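Local coordinates for uncharacterized protein (Parabacteroides merdae, PDB 4R7F) that is of unknown function but carries a domain related to the first domain of type 9 secretion system plug proteins, among immunoglobulin-like beta-sandwich domains, at residues Thr16-Val21 with Phe274-Ser279; Thr92-Ser97 with Ala288-Val293. All coordinates share one frame; numbering follows the deposited sequence.

Interaction 1 (Thr16-Val21 with Phe274-Ser279); sequences TLQVKV and FFIRCS
Phe274 opens strand 274-276, and its side chain does most of the touching against strand 14-21, an outermost strand within this chain of an antiparallel four-stranded sheet. With CG in the crowded position between backbone N and carbonyl carbon (chi1 68°), the ring reaches Thr16 and Gln18 and meets both obliquely. CZ lies 3.7 Å from Gln18 CG, and CE1 lies 3.9 Å from Thr16 CG2. The Gln18 amide runs on past CE1, its plane turned 37° from the ring. Tyr344 meets the same ring at a shallow angle. Ile276 has CG1 anti to its carbonyl carbon, which lets CD1 meet Thr16 CG2 tip to tip at 3.8 Å. Its backbone N donates to a water 3.2 Å away, which also accepts from Gln18 NE2 at 3.1 Å. Farther along, Cys278 forms a disulfide with Cys281. The two strands cross steeply, at 111° between their directions, with axes 10.0 Å apart, and no direct hydrogen bond joins these segments. The contact is thus side-chain packing between two sheets, its one polar link made through water.

Interaction 2 (Thr92-Ser97 with Ala288-Val293); sequences TTTQYS and ADYYIV
Tyr96 and Tyr290 form a T-shaped (edge-to-face) pair: CE1 of Tyr290 sits 3.7 Å above one face of Tyr96, offset toward the rim, and the planes stand 82° apart. At the edge of Tyr96 lies the carbonyl of Ala288, just past helix 284-287. Its oxygen accepts from Tyr96 OH at 2.6 Å, in the carbonyl plane and on a lone pair. The stack joins the starts of two beta strands in different sheets, 96-103 and 290-298. At the far end of Tyr290, OH bonds to Asp44 on neighbouring strand 39-46. Asp289, its CG anti to the backbone N (chi1 -157°), brings its carboxylate to the backbone N-H groups of Thr93 and Thr94. OD1 takes Thr94 N on its syn lone pair at 3.1 Å and is met from above the plane by Tyr290 N. OD2 also accepts twice, from Thr93 N above the plane and from Thr93 OG1 on its syn lone pair. Four donors thus fix the rotation of this buried carboxylate and would be expected to favour its charged form. The shortest of these bonds is Thr93 OG1 to Asp289 OD2, 2.5 Å, and a water donates to both Thr93 OG1 and Tyr290 O.

Overall arrangement
Both interactions join the N-terminal region, where the plug-protein family match lies, to the later part of the chain. On the N-terminal side they use the same antiparallel sheet, since strands 14-21 and 96-103 both flank strand 39-46; on the other, strand 274-276 pairs with strand 342-352, whereas strand 290-298 lies in the sheet with 332-340. Interaction 1 is the smaller, partly buried and mainly apolar; interaction 2, farther from the chain centre yet more buried, is dominated by direct hydrogen bonds to a carboxylate and a carbonyl. They touch one another: Thr16 OG1 lies 2.7 Å from Tyr290 OH, a probable hydrogen bond, and Ile276 CG2 packs on Ala288 CB. Lys340 on strand 332-340 touches side chains of both.

Interaction 1 (Thr16-Val21 with Phe274-Ser279)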
ATOM      1  N   THR A  16      -2.710 -21.811  16.145  1.00 28.11           N
ATOM      2  CA  THR A  16      -2.459 -21.154  14.857  1.00 28.49           C
ATOM      3  C   THR A  16      -3.764 -20.912  14.147  1.00 30.24           C
ATOM      4  O   THR A  16      -3.925 -21.178  12.940  1.00 37.62           O
ATOM      5  CB  THR A  16      -1.454 -21.984  14.020  1.00 31.99           C
ATOM      6  OG1 THR A  16      -0.349 -22.345  14.866  1.00 31.38           O
ATOM      7  CG2 THR A  16      -0.947 -21.207  12.844  1.00 32.02           C
ATOM      8  N   LEU A  17      -4.718 -20.420  14.923  1.00 32.72           N
ATOM      9  CA  LEU A  17      -5.980 -19.963  14.365  1.00 36.46           C
ATOM     10  C   LEU A  17      -5.740 -18.728  13.503  1.00 37.23           C
ATOM     11  O   LEU A  17      -5.231 -17.735  13.986  1.00 35.33           O
ATOM     12  CB  LEU A  17      -6.954 -19.616  15.460  1.00 29.26           C
ATOM     13  CG  LEU A  17      -8.292 -19.062  15.005  1.00 30.73           C
ATOM     14  CD1 LEU A  17      -9.084 -20.110  14.245  1.00 33.91           C
ATOM     15  CD2 LEU A  17      -9.068 -18.608  16.229  1.00 33.48           C
ATOM     16  N   GLN A  18      -6.114 -18.826  12.233  1.00 40.00           N
ATOM     17  CA  GLN A  18      -6.073 -17.726  11.295  1.00 35.35           C
ATOM     18  C   GLN A  18      -7.448 -17.495  10.697  1.00 36.02           C
ATOM     19  O   GLN A  18      -8.151 -18.442  10.336  1.00 38.39           O
ATOM     20  CB  GLN A  18      -5.121 -18.042  10.144  1.00 36.50           C
ATOM     21  CG  GLN A  18      -3.696 -18.305  10.579  1.00 37.41           C
ATOM     22  CD  GLN A  18      -2.773 -18.641   9.412  1.00 38.90           C
ATOM     23  OE1 GLN A  18      -2.489 -19.820   9.118  1.00 52.75           O
ATOM     24  NE2 GLN A  18      -2.294 -17.614   8.757  1.00 38.30           N
ATOM     25  N   VAL A  19      -7.797 -16.218  10.611  1.00 34.20           N
ATOM     26  CA  VAL A  19      -8.954 -15.705   9.912  1.00 40.23           C
ATOM     27  C   VAL A  19      -8.486 -14.679   8.860  1.00 36.82           C
ATOM     28  O   VAL A  19      -7.951 -13.624   9.189  1.00 48.49           O
ATOM     29  CB  VAL A  19      -9.908 -15.051  10.911  1.00 37.98           C
ATOM     30  CG1 VAL A  19     -11.156 -14.539  10.198  1.00 40.56           C
ATOM     31  CG2 VAL A  19     -10.237 -16.044  12.021  1.00 34.56           C
ATOM     32  N   LYS A  20      -8.687 -15.032   7.598  1.00 36.57           N
ATOM     33  CA  LYS A  20      -8.185 -14.244   6.485  0.50 36.36           C
ATOM     34  C   LYS A  20      -9.086 -14.455   5.283  1.00 37.36           C
ATOM     35  O   LYS A  20     -10.002 -15.272   5.323  1.00 36.78           O
ATOM     36  CB  LYS A  20      -6.736 -14.623   6.175  0.50 38.96           C
ATOM     37  CG  LYS A  20      -6.486 -16.115   6.066  0.50 47.43           C
ATOM     38  CD  LYS A  20      -6.307 -16.560   4.624  0.50 56.33           C
ATOM     39  CE  LYS A  20      -4.848 -16.548   4.191  0.50 47.10           C
ATOM     40  NZ  LYS A  20      -4.754 -16.947   2.767  0.50 43.39           N
ATOM     41  N   VAL A  21      -8.877 -13.673   4.228  1.00 37.49           N
ATOM     42  CA  VAL A  21      -9.653 -13.871   3.025  1.00 35.78           C
ATOM     43  C   VAL A  21      -8.987 -14.996   2.250  1.00 40.44           C
ATOM     44  O   VAL A  21      -7.788 -14.939   1.999  1.00 44.15           O
ATOM     45  CB  VAL A  21      -9.750 -12.607   2.181  1.00 38.94           C
ATOM     46  CG1 VAL A  21     -10.395 -12.925   0.840  1.00 42.86           C
ATOM     47  CG2 VAL A  21     -10.550 -11.557   2.909  1.00 36.06           C
ATOM     48  N   PHE A 274       1.530 -12.899  11.022  1.00 30.95           N
ATOM     49  CA  PHE A 274       2.519 -13.962  10.898  1.00 27.41           C
ATOM     50  C   PHE A 274       2.222 -14.790   9.667  1.00 29.94           C
ATOM     51  O   PHE A 274       1.106 -14.751   9.161  1.00 33.49           O
ATOM     52  CB  PHE A 274       2.554 -14.848  12.159  1.00 31.54           C
ATOM     53  CG  PHE A 274       1.320 -15.686  12.374  1.00 29.93           C
ATOM     54  CD1 PHE A 274       1.127 -16.848  11.678  1.00 36.96           C
ATOM     55  CD2 PHE A 274       0.381 -15.319  13.305  1.00 32.89           C
ATOM     56  CE1 PHE A 274      -0.004 -17.591  11.885  1.00 35.59           C
ATOM     57  CE2 PHE A 274      -0.721 -16.070  13.544  1.00 24.71           C
ATOM     58  CZ  PHE A 274      -0.929 -17.199  12.825  1.00 31.97           C
ATOM     59  N   PHE A 275       3.209 -15.566   9.213  1.00 34.52           N
ATOM     60  CA  PHE A 275       3.105 -16.308   7.971  1.00 28.64           C
ATOM     61  C   PHE A 275       3.763 -17.636   8.187  1.00 35.34           C
ATOM     62  O   PHE A 275       4.937 -17.685   8.548  1.00 33.97           O
ATOM     63  CB  PHE A 275       3.815 -15.560   6.860  1.00 34.51           C
ATOM     64  CG  PHE A 275       3.310 -14.168   6.692  1.00 43.70           C
ATOM     65  CD1 PHE A 275       3.861 -13.126   7.428  1.00 35.25           C
ATOM     66  CD2 PHE A 275       2.221 -13.909   5.872  1.00 43.34           C
ATOM     67  CE1 PHE A 275       3.348 -11.848   7.339  1.00 30.56           C
ATOM     68  CE2 PHE A 275       1.730 -12.634   5.762  1.00 39.25           C
ATOM     69  CZ  PHE A 275       2.293 -11.606   6.498  1.00 37.75           C
ATOM     70  N   ILE A 276       3.004 -18.705   7.986  1.00 32.74           N
ATOM     71  CA  ILE A 276       3.503 -20.049   8.221  1.00 33.11           C
ATOM     72  C   ILE A 276       4.300 -20.499   6.986  1.00 34.55           C
ATOM     73  O   ILE A 276       3.777 -20.534   5.890  1.00 35.63           O
ATOM     74  CB  ILE A 276       2.366 -21.016   8.523  1.00 31.01           C
ATOM     75  CG1 ILE A 276       1.560 -20.556   9.758  1.00 33.28           C
ATOM     76  CG2 ILE A 276       2.910 -22.426   8.686  1.00 38.30           C
ATOM     77  CD1 ILE A 276       2.351 -20.389  11.047  1.00 32.03           C
ATOM     78  N   ARG A 277       5.572 -20.825   7.226  1.00 40.85           N
ATOM     79  CA  ARG A 277       6.568 -21.085   6.189  0.50 38.45           C
ATOM     80  C   ARG A 277       7.629 -22.025   6.791  1.00 43.92           C
ATOM     81  O   ARG A 277       7.862 -22.019   7.997  1.00 44.84           O
ATOM     82  CB  ARG A 277       7.252 -19.775   5.734  0.50 34.48           C
ATOM     83  CG  ARG A 277       6.340 -18.624   5.306  0.50 34.82           C
ATOM     84  CD  ARG A 277       7.139 -17.351   5.018  0.50 37.57           C
ATOM     85  NE  ARG A 277       6.436 -16.389   4.160  0.50 33.27           N
ATOM     86  CZ  ARG A 277       6.580 -15.076   4.277  0.50 37.88           C
ATOM     87  NH1 ARG A 277       7.378 -14.603   5.215  0.50 34.72           N
ATOM     88  NH2 ARG A 277       5.932 -14.236   3.478  0.50 41.30           N
ATOM     89  N   CYS A 278       8.258 -22.846   5.961  1.00 49.11           N
ATOM     90  CA  CYS A 278       9.442 -23.596   6.386  1.00 53.73           C
ATOM     91  C   CYS A 278      10.312 -23.874   5.164  1.00 54.72           C
ATOM     92  O   CYS A 278       9.802 -23.819   4.045  1.00 42.81           O
ATOM     93  CB  CYS A 278       9.084 -24.873   7.158  1.00 49.19           C
ATOM     94  SG  CYS A 278       7.660 -25.775   6.557  1.00 67.54           S
ATOM     95  N   SER A 279      11.613 -24.111   5.380  1.00 52.19           N
ATOM     96  CA  SER A 279      12.584 -24.303   4.286  1.00 60.13           C
ATOM     97  C   SER A 279      12.258 -25.533   3.418  1.00 61.71           C
ATOM     98  O   SER A 279      12.171 -26.658   3.932  1.00 61.91           O
ATOM     99  CB  SER A 279      13.998 -24.419   4.863  1.00 67.05           C
ATOM    100  OG  SER A 279      14.529 -23.130   5.135  1.00 85.87           O
TER
HETATM  101  O   HOH W   1       0.017 -18.595   6.963  1.00 40.89           O

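Interaction 2 (Thr92-Ser97 with Ala288-Val293)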
ATOM      1  N   THR A  92       7.012 -33.990  11.044  1.00 45.99           N
ATOM      2  CA  THR A  92       7.184 -33.037  12.132  1.00 45.30           C
ATOM      3  C   THR A  92       7.240 -33.753  13.453  1.00 44.88           C
ATOM      4  O   THR A  92       6.509 -34.714  13.664  1.00 53.80           O
ATOM      5  CB  THR A  92       6.006 -32.025  12.187  1.00 39.91           C
ATOM      6  OG1 THR A  92       4.760 -32.691  12.514  1.00 34.93           O
ATOM      7  CG2 THR A  92       5.873 -31.326  10.862  1.00 31.75           C
ATOM      8  N   THR A  93       8.068 -33.254  14.370  1.00 46.50           N
ATOM      9  CA  THR A  93       8.122 -33.797  15.727  1.00 42.61           C
ATOM     10  C   THR A  93       6.779 -33.672  16.447  1.00 41.66           C
ATOM     11  O   THR A  93       6.282 -34.606  17.067  1.00 46.33           O
ATOM     12  CB  THR A  93       9.221 -33.111  16.535  1.00 45.37           C
ATOM     13  OG1 THR A  93       9.080 -31.682  16.439  1.00 43.84           O
ATOM     14  CG2 THR A  93      10.592 -33.538  15.970  1.00 44.78           C
ATOM     15  N   THR A  94       6.175 -32.508  16.315  1.00 43.06           N
ATOM     16  CA  THR A  94       4.925 -32.230  16.970  1.00 41.91           C
ATOM     17  C   THR A  94       3.853 -32.626  15.954  1.00 48.32           C
ATOM     18  O   THR A  94       3.792 -32.080  14.827  1.00 44.91           O
ATOM     19  CB  THR A  94       4.837 -30.726  17.351  1.00 41.45           C
ATOM     20  OG1 THR A  94       5.955 -30.364  18.159  1.00 35.50           O
ATOM     21  CG2 THR A  94       3.567 -30.424  18.085  1.00 38.59           C
ATOM     22  N   GLN A  95       3.032 -33.596  16.329  1.00 43.74           N
ATOM     23  CA  GLN A  95       1.981 -34.052  15.442  1.00 50.37           C
ATOM     24  C   GLN A  95       0.716 -33.215  15.603  1.00 45.50           C
ATOM     25  O   GLN A  95       0.341 -32.803  16.706  1.00 39.37           O
ATOM     26  CB  GLN A  95       1.680 -35.527  15.676  1.00 64.93           C
ATOM     27  CG  GLN A  95       2.689 -36.444  15.008  1.00 81.08           C
ATOM     28  CD  GLN A  95       2.529 -37.879  15.443  1.00102.75           C
ATOM     29  OE1 GLN A  95       1.547 -38.234  16.094  1.00 93.33           O
ATOM     30  NE2 GLN A  95       3.496 -38.715  15.093  1.00120.34           N
ATOM     31  N   TYR A  96       0.059 -32.993  14.474  1.00 40.06           N
ATOM     32  CA  TYR A  96      -1.167 -32.242  14.417  1.00 39.84           C
ATOM     33  C   TYR A  96      -1.917 -32.528  13.120  1.00 39.31           C
ATOM     34  O   TYR A  96      -1.347 -33.064  12.150  1.00 46.54           O
ATOM     35  CB  TYR A  96      -0.837 -30.733  14.510  1.00 34.44           C
ATOM     36  CG  TYR A  96      -0.024 -30.201  13.373  1.00 30.31           C
ATOM     37  CD1 TYR A  96      -0.635 -29.746  12.225  1.00 34.09           C
ATOM     38  CD2 TYR A  96       1.366 -30.135  13.443  1.00 33.71           C
ATOM     39  CE1 TYR A  96       0.105 -29.235  11.158  1.00 36.36           C
ATOM     40  CE2 TYR A  96       2.113 -29.626  12.386  1.00 33.64           C
ATOM     41  CZ  TYR A  96       1.471 -29.173  11.229  1.00 33.76           C
ATOM     42  OH  TYR A  96       2.191 -28.655  10.135  1.00 33.16           O
ATOM     43  N   SER A  97      -3.189 -32.140  13.102  1.00 41.26           N
ATOM     44  CA  SER A  97      -3.961 -32.085  11.861  1.00 48.13           C
ATOM     45  C   SER A  97      -4.297 -30.601  11.602  1.00 41.24           C
ATOM     46  O   SER A  97      -4.461 -29.829  12.516  1.00 43.00           O
ATOM     47  CB  SER A  97      -5.233 -32.962  11.923  1.00 47.07           C
ATOM     48  OG  SER A  97      -5.051 -34.167  12.660  1.00 50.57           O
ATOM     49  N   ALA A 288       5.062 -27.590   8.392  1.00 38.10           N
ATOM     50  CA  ALA A 288       5.708 -26.761   9.415  1.00 32.87           C
ATOM     51  C   ALA A 288       5.557 -27.400  10.779  1.00 35.81           C
ATOM     52  O   ALA A 288       4.470 -27.867  11.131  1.00 40.33           O
ATOM     53  CB  ALA A 288       5.095 -25.390   9.420  1.00 31.88           C
ATOM     54  N   ASP A 289       6.643 -27.427  11.532  1.00 34.08           N
ATOM     55  CA  ASP A 289       6.668 -28.053  12.851  1.00 34.75           C
ATOM     56  C   ASP A 289       6.330 -26.988  13.920  1.00 39.21           C
ATOM     57  O   ASP A 289       6.220 -25.799  13.597  1.00 37.02           O
ATOM     58  CB  ASP A 289       8.079 -28.669  13.076  1.00 33.20           C
ATOM     59  CG  ASP A 289       8.088 -29.784  14.104  1.00 34.73           C
ATOM     60  OD1 ASP A 289       7.057 -29.964  14.806  1.00 36.67           O
ATOM     61  OD2 ASP A 289       9.133 -30.474  14.224  1.00 41.91           O
ATOM     62  N   TYR A 290       6.180 -27.422  15.174  1.00 37.58           N
ATOM     63  CA  TYR A 290       5.847 -26.561  16.304  1.00 32.05           C
ATOM     64  C   TYR A 290       7.041 -26.642  17.220  1.00 30.34           C
ATOM     65  O   TYR A 290       7.406 -27.732  17.656  1.00 37.06           O
ATOM     66  CB  TYR A 290       4.566 -27.026  17.075  1.00 34.47           C
ATOM     67  CG  TYR A 290       3.236 -26.515  16.492  1.00 30.40           C
ATOM     68  CD1 TYR A 290       2.564 -27.208  15.486  1.00 32.14           C
ATOM     69  CD2 TYR A 290       2.684 -25.335  16.919  1.00 30.84           C
ATOM     70  CE1 TYR A 290       1.381 -26.740  14.941  1.00 31.13           C
ATOM     71  CE2 TYR A 290       1.499 -24.849  16.377  1.00 34.92           C
ATOM     72  CZ  TYR A 290       0.851 -25.541  15.395  1.00 33.04           C
ATOM     73  OH  TYR A 290      -0.318 -25.033  14.887  1.00 34.91           O
ATOM     74  N   TYR A 291       7.630 -25.484  17.520  1.00 32.75           N
ATOM     75  CA  TYR A 291       8.787 -25.375  18.391  1.00 32.68           C
ATOM     76  C   TYR A 291       8.382 -24.509  19.582  1.00 33.84           C
ATOM     77  O   TYR A 291       7.437 -23.734  19.493  1.00 37.02           O
ATOM     78  CB  TYR A 291       9.975 -24.734  17.657  1.00 35.31           C
ATOM     79  CG  TYR A 291      10.563 -25.512  16.466  1.00 39.81           C
ATOM     80  CD1 TYR A 291      10.127 -26.800  16.115  1.00 39.65           C
ATOM     81  CD2 TYR A 291      11.575 -24.950  15.691  1.00 36.51           C
ATOM     82  CE1 TYR A 291      10.679 -27.482  15.030  1.00 39.44           C
ATOM     83  CE2 TYR A 291      12.134 -25.636  14.619  1.00 40.66           C
ATOM     84  CZ  TYR A 291      11.689 -26.902  14.291  1.00 41.47           C
ATOM     85  OH  TYR A 291      12.242 -27.568  13.213  1.00 44.31           O
ATOM     86  N   ILE A 292       9.079 -24.653  20.701  1.00 34.13           N
ATOM     87  CA  ILE A 292       8.891 -23.750  21.823  1.00 34.94           C
ATOM     88  C   ILE A 292       9.702 -22.510  21.538  1.00 39.79           C
ATOM     89  O   ILE A 292      10.925 -22.586  21.451  1.00 31.95           O
ATOM     90  CB  ILE A 292       9.425 -24.306  23.145  1.00 41.11           C
ATOM     91  CG1 ILE A 292       8.769 -25.629  23.498  1.00 37.21           C
ATOM     92  CG2 ILE A 292       9.180 -23.312  24.270  1.00 34.57           C
ATOM     93  CD1 ILE A 292       7.299 -25.494  23.747  1.00 43.82           C
ATOM     94  N   VAL A 293       9.043 -21.363  21.398  1.00 28.40           N
ATOM     95  CA  VAL A 293       9.793 -20.127  21.186  1.00 27.45           C
ATOM     96  C   VAL A 293       9.900 -19.313  22.466  1.00 26.03           C
ATOM     97  O   VAL A 293       8.912 -19.106  23.136  1.00 28.63           O
ATOM     98  CB  VAL A 293       9.179 -19.314  20.068  1.00 28.40           C
ATOM     99  CG1 VAL A 293      10.001 -18.072  19.798  1.00 29.23           C
ATOM    100  CG2 VAL A 293       9.046 -20.199  18.834  1.00 27.52           C
TER
HETATM  101  O   HOH W   2       9.648 -29.476  18.203  1.00 35.32           O